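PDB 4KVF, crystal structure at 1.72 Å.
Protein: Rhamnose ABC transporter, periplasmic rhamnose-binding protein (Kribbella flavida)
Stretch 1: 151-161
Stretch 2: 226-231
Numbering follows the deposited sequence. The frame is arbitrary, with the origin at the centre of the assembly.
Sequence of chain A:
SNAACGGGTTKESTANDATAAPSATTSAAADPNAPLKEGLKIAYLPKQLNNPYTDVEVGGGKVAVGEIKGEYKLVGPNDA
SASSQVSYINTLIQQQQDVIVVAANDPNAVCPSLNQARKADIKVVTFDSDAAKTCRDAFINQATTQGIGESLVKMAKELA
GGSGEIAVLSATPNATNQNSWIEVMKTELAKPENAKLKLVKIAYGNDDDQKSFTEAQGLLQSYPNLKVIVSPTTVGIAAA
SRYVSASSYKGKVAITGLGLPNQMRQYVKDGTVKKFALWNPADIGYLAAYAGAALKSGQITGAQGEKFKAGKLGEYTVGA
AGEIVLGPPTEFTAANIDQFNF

Stretch 1 151-161: SLVKMAKELAG
Stretch 2 226-231: LKVIVS

Residues 151-159 form the final turns of an α-helix that begins earlier in the chain, with phi/psi near -63/-43 through Lys 157, then -60/-51 at Glu 158 and -64/-30 at Leu 159. Its regular ladder of i-to-i+4 bonds includes Ala 156 N to Leu 152 O at 2.9 Å and Ala 160 N to Ala 156 O at 2.9 Å. Ala 160, at -86/0, leads out of the helix, and Gly 161 reverses to 64/36, closing the end in a Schellman motif; its N bonds to Glu 158 O at 3.0 Å. Positive phi by itself favours glycine at this position. The second stretch is extended from Val 228 (-142/135) through Ser 231 (-121/100), whereas Lys 227 departs from that form at -100/-37. Helix and strand run nearly antiparallel, at 154° between their N-to-C directions, and their axes approach to 8.1 Å. In register, the CA of Ala 156 lies 6.3 Å from the CA of Val 228, and the CA of Ala 160 lies 5.5 Å from the CA of Lys 227.

The alternation of the strand sends Val 228 and Val 230 toward the helix, while Ile 229 and Ser 231 point away. On the helix, Leu 152, Ala 156 and Leu 159 direct their CA-to-CB bonds toward the strand, a spacing of four and then three residues that keeps them on one face. Val 153, Lys 157 and Glu 158 point away.

Val 228 (chi1 -170°) and Val 230 (chi1 -179°) are both t. The branched, compact side chain suits a strand and presents methyls to the helix. Val 230 packs its CG1 3.8 Å from Leu 152 CD2 and its CG2 3.8 Å from Ala 156 CB. Leu 152 is mt (chi1 -67°, chi2 169°), its longer chain bridging the gap to the strand. The single methyl of Ala 156 suits the close backbone approach here: Val 228 CG2 comes within 3.6 Å of Ala 156 O, and Val 228 CG1 lies 4.3 Å from Ala 156 CB. That same CG2 of Val 228 sits 4.0 Å from Leu 159 CB and 3.8 Å from Ala 160 CB, so it sits against the last helical turn and the residue that follows it. Leu 159 is also mt (chi1 -66°, chi2 163°).

Lys 227 fastens the edge. Its chain, m then extended (-79°, -151°, -165°, 168°), runs past Ala 160, with CD 3.8 Å from Ala 160 CB, and NZ donates a 2.7 Å hydrogen bond to Ala 160 O. Lysine suits this place because its aliphatic portion packs against a methyl while its amine reaches the carbonyl of the residue just after the helix.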

# COMPACT_ATOMS: atom_id res chain seq x y z
N SER A 151 5.26 12.02 -2.28
CA SER A 151 3.91 12.49 -1.98
C SER A 151 3.87 13.17 -0.62
O SER A 151 3.24 14.22 -0.46
CB SER A 151 2.93 11.33 -2.01
OG SER A 151 1.66 11.75 -1.54
N LEU A 152 4.55 12.58 0.36
CA LEU A 152 4.56 13.16 1.70
C LEU A 152 5.20 14.54 1.68
O LEU A 152 4.67 15.50 2.25
CB LEU A 152 5.29 12.22 2.69
CG LEU A 152 4.56 10.90 2.96
CD1 LEU A 152 5.46 9.93 3.72
CD2 LEU A 152 3.27 11.13 3.73
N VAL A 153 6.32 14.69 0.98
CA VAL A 153 6.97 15.99 0.92
C VAL A 153 6.16 17.00 0.11
O VAL A 153 6.03 18.15 0.50
CB VAL A 153 8.42 15.90 0.40
CG1 VAL A 153 9.01 17.30 0.23
CG2 VAL A 153 9.26 15.12 1.40
N LYS A 154 5.57 16.54 -1.00
CA LYS A 154 4.73 17.40 -1.83
C LYS A 154 3.54 17.94 -1.04
O LYS A 154 3.25 19.12 -1.10
CB LYS A 154 4.24 16.64 -3.07
CG LYS A 154 3.35 17.47 -3.98
CD LYS A 154 2.83 16.65 -5.16
CE LYS A 154 2.20 17.55 -6.23
N MSE A 155 2.86 17.06 -0.30
CA MSE A 155 1.73 17.51 0.53
C MSE A 155 2.20 18.44 1.64
O MSE A 155 1.57 19.47 1.90
CB MSE A 155 0.97 16.31 1.10
CG MSE A 155 0.25 15.49 0.02
SE MSE A 155 -0.86 14.05 0.73
CE MSE A 155 0.51 13.08 1.71
N ALA A 156 3.30 18.10 2.30
CA ALA A 156 3.84 18.96 3.36
C ALA A 156 4.17 20.36 2.83
O ALA A 156 3.86 21.36 3.48
CB ALA A 156 5.07 18.33 3.99
N LYS A 157 4.76 20.42 1.65
CA LYS A 157 5.16 21.69 1.05
C LYS A 157 3.95 22.58 0.74
O LYS A 157 3.97 23.77 1.02
CB LYS A 157 5.98 21.46 -0.22
CG LYS A 157 6.62 22.72 -0.80
CD LYS A 157 7.57 22.34 -1.92
CE LYS A 157 8.29 23.53 -2.52
NZ LYS A 157 9.18 23.04 -3.62
N GLU A 158 2.91 21.98 0.17
CA GLU A 158 1.67 22.71 -0.11
C GLU A 158 1.06 23.26 1.18
O GLU A 158 0.74 24.44 1.27
CB GLU A 158 0.67 21.79 -0.82
CG GLU A 158 1.12 21.29 -2.19
CD GLU A 158 0.26 20.16 -2.71
OE1 GLU A 158 0.28 19.91 -3.94
OE2 GLU A 158 -0.42 19.50 -1.90
N LEU A 159 0.91 22.39 2.18
CA LEU A 159 0.28 22.77 3.44
C LEU A 159 1.08 23.84 4.18
O LEU A 159 0.51 24.67 4.90
CB LEU A 159 0.06 21.52 4.32
CG LEU A 159 -0.94 20.51 3.76
CD1 LEU A 159 -0.79 19.15 4.45
CD2 LEU A 159 -2.36 21.04 3.93
N ALA A 160 2.39 23.84 3.99
CA ALA A 160 3.26 24.82 4.65
C ALA A 160 3.36 26.11 3.84
O ALA A 160 4.07 27.04 4.24
CB ALA A 160 4.65 24.24 4.87
N GLY A 161 2.67 26.16 2.71
CA GLY A 161 2.73 27.32 1.84
C GLY A 161 4.12 27.54 1.27
O GLY A 161 4.55 28.68 1.10
N LEU A 226 6.10 25.34 14.14
CA LEU A 226 5.82 24.17 13.31
C LEU A 226 4.63 24.41 12.37
O LEU A 226 3.57 24.89 12.80
CB LEU A 226 5.54 22.97 14.20
CG LEU A 226 5.59 21.60 13.54
CD1 LEU A 226 6.96 21.36 12.93
CD2 LEU A 226 5.27 20.53 14.57
N LYS A 227 4.79 24.09 11.09
CA LYS A 227 3.71 24.26 10.13
C LYS A 227 2.96 22.96 9.83
O LYS A 227 1.76 22.96 9.62
CB LYS A 227 4.22 24.88 8.82
CG LYS A 227 4.44 26.38 8.88
CD LYS A 227 4.25 26.99 7.50
CE LYS A 227 4.80 28.41 7.41
NZ LYS A 227 4.86 28.87 5.99
N VAL A 228 3.69 21.85 9.76
CA VAL A 228 3.09 20.59 9.36
C VAL A 228 3.66 19.44 10.18
O VAL A 228 4.87 19.37 10.37
CB VAL A 228 3.36 20.27 7.87
CG1 VAL A 228 2.53 19.08 7.42
CG2 VAL A 228 3.05 21.48 6.99
N ILE A 229 2.78 18.56 10.65
CA ILE A 229 3.21 17.27 11.16
C ILE A 229 2.87 16.26 10.08
O ILE A 229 1.72 16.20 9.64
CB ILE A 229 2.47 16.88 12.45
CG1 ILE A 229 2.78 17.88 13.56
CG2 ILE A 229 2.86 15.46 12.86
CD1 ILE A 229 2.15 17.55 14.90
N VAL A 230 3.87 15.49 9.64
CA VAL A 230 3.67 14.44 8.64
C VAL A 230 3.77 13.10 9.37
O VAL A 230 4.80 12.79 9.94
CB VAL A 230 4.79 14.46 7.56
CG1 VAL A 230 4.56 13.37 6.52
CG2 VAL A 230 4.88 15.83 6.89
N SER A 231 2.69 12.32 9.36
CA SER A 231 2.72 11.04 10.08
C SER A 231 2.44 9.90 9.12
O SER A 231 1.29 9.64 8.77
CB SER A 231 1.68 11.06 11.21
OG SER A 231 1.86 9.95 12.08